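Local coordinates for lytic polysaccharide monooxygenase (Neurospora crassa, PDB 4QI8), which probably cleaves the glycosidic bonds of cellulose oxidatively at a copper centre that is first reduced by an electron donor, at residues Phe100-Glu105 against Lys126-Ile131; Thr53-Ala58 against Ser164-Gly169. All coordinates share one frame; numbering follows the deposited sequence.

Contact 1: residues Phe100-Glu105 against Lys126-Ile131; sequences FKIYHE and KIPSCI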
loop_
_atom_site.group_PDB
_atom_site.type_symbol
_atom_site.label_atom_id
_atom_site.label_comp_id
_atom_site.label_asym_id
_atom_site.label_seq_id
_atom_site.Cartn_x
_atom_site.Cartn_y
_atom_site.Cartn_z
ATOM N N PHE A 100 -1.371 1.072 -9.818
ATOM C CA PHE A 100 -0.055 0.601 -10.235
ATOM C C PHE A 100 0.885 0.641 -9.046
ATOM O O PHE A 100 0.796 1.513 -8.180
ATOM C CB PHE A 100 0.508 1.366 -11.452
ATOM C CG PHE A 100 0.645 2.858 -11.274
ATOM C CD1 PHE A 100 -0.438 3.697 -11.458
ATOM C CD2 PHE A 100 1.873 3.421 -10.968
ATOM C CE1 PHE A 100 -0.309 5.064 -11.320
ATOM C CE2 PHE A 100 2.013 4.790 -10.848
ATOM C CZ PHE A 100 0.921 5.614 -11.028
ATOM N N LYS A 101 1.765 -0.351 -9.007
ATOM C CA LYS A 101 2.695 -0.523 -7.913
ATOM C C LYS A 101 3.895 0.375 -8.110
ATOM O O LYS A 101 4.481 0.394 -9.190
ATOM C CB LYS A 101 3.141 -1.979 -7.856
ATOM C CG LYS A 101 4.075 -2.307 -6.706
ATOM C CD LYS A 101 4.575 -3.744 -6.771
ATOM C CE LYS A 101 3.521 -4.740 -6.347
ATOM N NZ LYS A 101 3.968 -6.131 -6.642
ATOM N N ILE A 102 4.273 1.101 -7.063
ATOM C CA ILE A 102 5.469 1.934 -7.108
ATOM C C ILE A 102 6.589 1.458 -6.183
ATOM O O ILE A 102 7.695 1.983 -6.252
ATOM C CB ILE A 102 5.175 3.435 -6.872
ATOM C CG1 ILE A 102 4.570 3.681 -5.487
ATOM C CG2 ILE A 102 4.267 3.956 -7.974
ATOM C CD1 ILE A 102 4.485 5.151 -5.143
ATOM N N TYR A 103 6.324 0.458 -5.353
ATOM C CA TYR A 103 7.340 -0.106 -4.480
ATOM C C TYR A 103 6.873 -1.459 -3.981
ATOM O O TYR A 103 5.708 -1.615 -3.614
ATOM C CB TYR A 103 7.593 0.809 -3.267
ATOM C CG TYR A 103 8.500 0.178 -2.226
ATOM C CD1 TYR A 103 7.982 -0.574 -1.182
ATOM C CD2 TYR A 103 9.881 0.323 -2.297
ATOM C CE1 TYR A 103 8.809 -1.168 -0.252
ATOM C CE2 TYR A 103 10.721 -0.269 -1.365
ATOM C CZ TYR A 103 10.181 -1.008 -0.341
ATOM O OH TYR A 103 11.009 -1.601 0.591
ATOM N N HIS A 104 7.788 -2.419 -3.921
ATOM C CA HIS A 104 7.584 -3.586 -3.082
ATOM C C HIS A 104 8.889 -4.024 -2.447
ATOM O O HIS A 104 9.972 -3.831 -3.000
ATOM C CB HIS A 104 6.833 -4.727 -3.794
ATOM C CG HIS A 104 7.540 -5.373 -4.950
ATOM N ND1 HIS A 104 6.835 -6.120 -5.860
ATOM C CD2 HIS A 104 8.843 -5.451 -5.323
ATOM C CE1 HIS A 104 7.662 -6.619 -6.758
ATOM N NE2 HIS A 104 8.889 -6.224 -6.461
ATOM N N GLU A 105 8.759 -4.607 -1.266
ATOM C CA GLU A 105 9.904 -4.997 -0.458
ATOM C C GLU A 105 10.331 -6.429 -0.738
ATOM O O GLU A 105 9.509 -7.340 -0.737
ATOM C CB GLU A 105 9.517 -4.869 1.014
ATOM C CG GLU A 105 10.624 -5.216 1.987
ATOM C CD GLU A 105 10.211 -5.035 3.441
ATOM O OE1 GLU A 105 9.154 -4.408 3.705
ATOM O OE2 GLU A 105 10.960 -5.522 4.321
ATOM N N LYS A 126 8.867 6.961 -2.564
ATOM C CA LYS A 126 9.308 7.781 -3.681
ATOM C C LYS A 126 8.234 7.833 -4.764
ATOM O O LYS A 126 7.854 6.812 -5.344
ATOM C CB LYS A 126 10.638 7.281 -4.257
ATOM C CG LYS A 126 11.221 8.175 -5.375
ATOM C CD LYS A 126 11.317 9.677 -5.000
ATOM C CE LYS A 126 12.726 10.112 -4.602
ATOM N NZ LYS A 126 12.760 11.529 -4.106
ATOM N N ILE A 127 7.739 9.036 -5.017
ATOM C CA ILE A 127 6.722 9.262 -6.033
ATOM C C ILE A 127 7.413 9.424 -7.392
ATOM O O ILE A 127 8.279 10.283 -7.538
ATOM C CB ILE A 127 5.921 10.543 -5.716
ATOM C CG1 ILE A 127 5.293 10.472 -4.313
ATOM C CG2 ILE A 127 4.856 10.795 -6.772
ATOM C CD1 ILE A 127 4.260 9.354 -4.106
ATOM N N PRO A 128 7.050 8.600 -8.390
ATOM C CA PRO A 128 7.701 8.711 -9.704
ATOM C C PRO A 128 7.629 10.115 -10.300
ATOM O O PRO A 128 6.615 10.793 -10.177
ATOM C CB PRO A 128 6.907 7.733 -10.567
ATOM C CG PRO A 128 6.412 6.716 -9.596
ATOM C CD PRO A 128 6.085 7.483 -8.361
ATOM N N SER A 129 8.711 10.542 -10.946
ATOM C CA SER A 129 8.786 11.890 -11.502
ATOM C C SER A 129 7.919 12.056 -12.737
ATOM O O SER A 129 7.490 13.167 -13.065
ATOM C CB SER A 129 10.236 12.228 -11.873
ATOM O OG SER A 129 10.720 11.384 -12.909
ATOM N N CYS A 130 7.680 10.953 -13.433
ATOM C CA CYS A 130 7.189 11.025 -14.801
ATOM C C CYS A 130 5.677 10.895 -14.939
ATOM O O CYS A 130 5.145 11.084 -16.033
ATOM C CB CYS A 130 7.879 9.960 -15.661
ATOM S SG CYS A 130 7.615 8.250 -15.080
ATOM N N ILE A 131 4.981 10.576 -13.852
ATOM C CA ILE A 131 3.549 10.345 -13.948
ATOM C C ILE A 131 2.788 11.667 -14.067
ATOM O O ILE A 131 3.300 12.733 -13.726
ATOM C CB ILE A 131 3.021 9.491 -12.768
ATOM C CG1 ILE A 131 3.308 10.178 -11.431
ATOM C CG2 ILE A 131 3.644 8.102 -12.810
ATOM C CD1 ILE A 131 2.667 9.482 -10.253
HETATM O O HOH W 1 8.423 4.219 -4.724
#
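The phenyl ring of F100 is met near its outer end by a methyl of I131: CG2 of I131 approaches CZ of F100 at 4.1 Å, obliquely to the ring. On the other side of the ring plane the partner comes from the same strand, CG2 of I102 lying 3.8 Å from CE2 of F100. That methyl also touches the second ring of the contact, since CG2 of I102 is 3.9 Å from CG of P128 and nearly as close to CD, so the CG-CD side of the proline abuts it. I102 can serve both rings because its CG1 sits in the crowded position between backbone N and carbonyl carbon (chi1 62°), leaving CG2 beside the N, while CD1 runs on to 3.8 Å from O of K126.

The arrangement belongs to the beta-sandwich of the AA9 family. F100-H104 lies on strand 99-104 of the mixed sheet, whereas K126-I131 leaves the end of the antiparallel sheet's strand 122-126 on its way to strand 134-144 of the mixed sheet. I102 and Y103 both face F78, a classic beta bulge, with I102 psi at -7° departing from regular strand geometry. No direct hydrogen bond crosses the contact; I102, I131 and P128 supply methyl groups and ring carbons without placing a polar group among them. I131 also packs on L80 of the neighbouring strand, and C130 is tied by a disulfide to C214, the last residue.

One polar link does span the gap. A water donates to O of I102 at 2.8 Å and to O of K126 at 2.7 Å, bridging two acceptors that could not bond one another. The ammonium of K126 turns away to O of G59.

Contact 2: residues Thr53-Ala58 against Ser164-Gly169; sequences TLSVAA and SITGGG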
loop_
_atom_site.group_PDB
_atom_site.type_symbol
_atom_site.label_atom_id
_atom_site.label_comp_id
_atom_site.label_asym_id
_atom_site.label_seq_id
_atom_site.Cartn_x
_atom_site.Cartn_y
_atom_site.Cartn_z
ATOM N N THR A 53 -6.471 16.524 1.539
ATOM C CA THR A 53 -5.670 15.937 0.476
ATOM C C THR A 53 -4.323 16.645 0.476
ATOM O O THR A 53 -4.277 17.869 0.500
ATOM C CB THR A 53 -6.404 16.109 -0.872
ATOM O OG1 THR A 53 -7.639 15.383 -0.830
ATOM C CG2 THR A 53 -5.569 15.633 -2.045
ATOM N N LEU A 54 -3.237 15.880 0.481
ATOM C CA LEU A 54 -1.886 16.403 0.648
ATOM C C LEU A 54 -1.219 16.695 -0.692
ATOM O O LEU A 54 -1.104 15.805 -1.525
ATOM C CB LEU A 54 -1.053 15.390 1.421
ATOM C CG LEU A 54 0.382 15.825 1.716
ATOM C CD1 LEU A 54 0.413 17.019 2.667
ATOM C CD2 LEU A 54 1.189 14.660 2.275
ATOM N N SER A 55 -0.771 17.932 -0.883
ATOM C CA SER A 55 -0.064 18.312 -2.101
ATOM C C SER A 55 1.397 17.865 -2.034
ATOM O O SER A 55 2.097 18.136 -1.059
ATOM C CB SER A 55 -0.148 19.825 -2.308
ATOM O OG SER A 55 0.430 20.192 -3.548
ATOM N N VAL A 56 1.851 17.180 -3.079
ATOM C CA VAL A 56 3.222 16.676 -3.149
ATOM C C VAL A 56 3.716 16.757 -4.581
ATOM O O VAL A 56 2.963 16.490 -5.507
ATOM C CB VAL A 56 3.322 15.211 -2.674
ATOM C CG1 VAL A 56 2.381 14.326 -3.456
ATOM C CG2 VAL A 56 4.749 14.695 -2.806
ATOM N N ALA A 57 4.978 17.124 -4.767
ATOM C CA ALA A 57 5.558 17.159 -6.105
ATOM C C ALA A 57 5.980 15.766 -6.565
ATOM O O ALA A 57 6.605 15.011 -5.817
ATOM C CB ALA A 57 6.743 18.103 -6.139
ATOM N N ALA A 58 5.636 15.434 -7.804
ATOM C CA ALA A 58 6.140 14.220 -8.425
ATOM C C ALA A 58 7.660 14.239 -8.354
ATOM O O ALA A 58 8.287 15.292 -8.505
ATOM C CB ALA A 58 5.676 14.134 -9.864
ATOM N N SER A 164 -2.558 15.237 -3.885
ATOM C CA SER A 164 -2.575 16.038 -5.102
ATOM C C SER A 164 -1.134 16.106 -5.594
ATOM O O SER A 164 -0.302 16.766 -4.979
ATOM C CB SER A 164 -3.124 17.429 -4.822
ATOM O OG SER A 164 -3.034 18.237 -5.978
ATOM N N ILE A 165 -0.840 15.382 -6.673
ATOM C CA ILE A 165 0.521 15.280 -7.181
ATOM C C ILE A 165 0.714 16.348 -8.249
ATOM O O ILE A 165 -0.056 16.432 -9.206
ATOM C CB ILE A 165 0.831 13.866 -7.720
ATOM C CG1 ILE A 165 0.751 12.853 -6.567
ATOM C CG2 ILE A 165 2.204 13.838 -8.383
ATOM C CD1 ILE A 165 1.059 11.402 -6.945
ATOM N N THR A 166 1.730 17.180 -8.056
ATOM C CA THR A 166 1.995 18.306 -8.938
ATOM C C THR A 166 3.293 18.115 -9.710
ATOM O O THR A 166 4.125 17.280 -9.364
ATOM C CB THR A 166 2.118 19.597 -8.129
ATOM O OG1 THR A 166 3.240 19.493 -7.245
ATOM C CG2 THR A 166 0.856 19.850 -7.315
ATOM N N GLY A 167 3.461 18.909 -10.764
ATOM C CA GLY A 167 4.693 18.925 -11.534
ATOM C C GLY A 167 5.010 17.610 -12.212
ATOM O O GLY A 167 6.158 17.168 -12.217
ATOM N N GLY A 168 4.004 16.992 -12.807
ATOM C CA GLY A 168 4.177 15.654 -13.337
ATOM C C GLY A 168 4.914 15.626 -14.657
ATOM O O GLY A 168 5.433 16.643 -15.135
ATOM N N GLY A 169 4.973 14.432 -15.234
ATOM C CA GLY A 169 5.496 14.228 -16.564
ATOM C C GLY A 169 4.357 13.757 -17.431
ATOM O O GLY A 169 3.203 14.137 -17.208
HETATM O O HOH W 2 -1.710 20.568 -5.164
HETATM O O HOH W 3 2.870 20.237 -4.596
#
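The carbonyl oxygen of V56 gathers several donors from the facing strand: N of T166 binds it at 2.9 Å, and CA of I165 adds a CH...O contact at 3.2 Å. The hydroxyl OG1 of T166 hangs near it too, but that bond is weak and its proton has another possible acceptor. This is parallel beta pairing, in which 54-57, an outermost strand of the mixed sheet of the beta-sandwich, runs beside the C-terminal end of strand 155-166, the 54-57 and 164-166 segments 25° apart in direction. N of V56 bonds this same neighbour, donating to O of S164.

S55, A57, S164 and T166 share the face more open to solvent, and hydroxyls suit it because water can bridge them. In one of two S55 conformers OG links through waters to OG of S164 and to OG1 of T166, bridges the other conformer leaves uncertain. The T166 hydroxyl lies between backbone N and carbonyl carbon (chi1 63°), which turns it to the A57 side. V56 and I165 occupy the other face, side by side and pointing the same way, their CG1 atoms 3.8 Å apart; beta-branched, apolar chains fit here, and I165 packs further on I127 and I131.

The pairing ends at A58, whose N donates to O of T166 and whose small CB rests on CG2 of I165. G167 then takes positive phi, readily accommodated without a side chain, and the chain leaves the strand. At the other end, N of S164 donates to O of L54 at 2.8 Å, from 47° above the carbonyl plane.

How the contacts relate
The two contacts lie side by side, their centres about 13 Å apart, and both reach the mixed sheet of the sandwich. Contact 1 is nested in sequence inside the long loop closed by contact 2. The 126-131 segment joins them: O of I131 probably accepts a hydrogen bond from N of G169 at 2.8 Å, and O of P128 packs on CB of A58 at 3.5 Å. The turn that follows strand 122-126 therefore faces 100-105 on one hand and the ends of the 53-58 and 164-169 segments on the other. Neither contact lies at the copper site of H1, H72 and Y157, although Y157 sits on the same strand, 155-166, that carries S164 to T166 of contact 2.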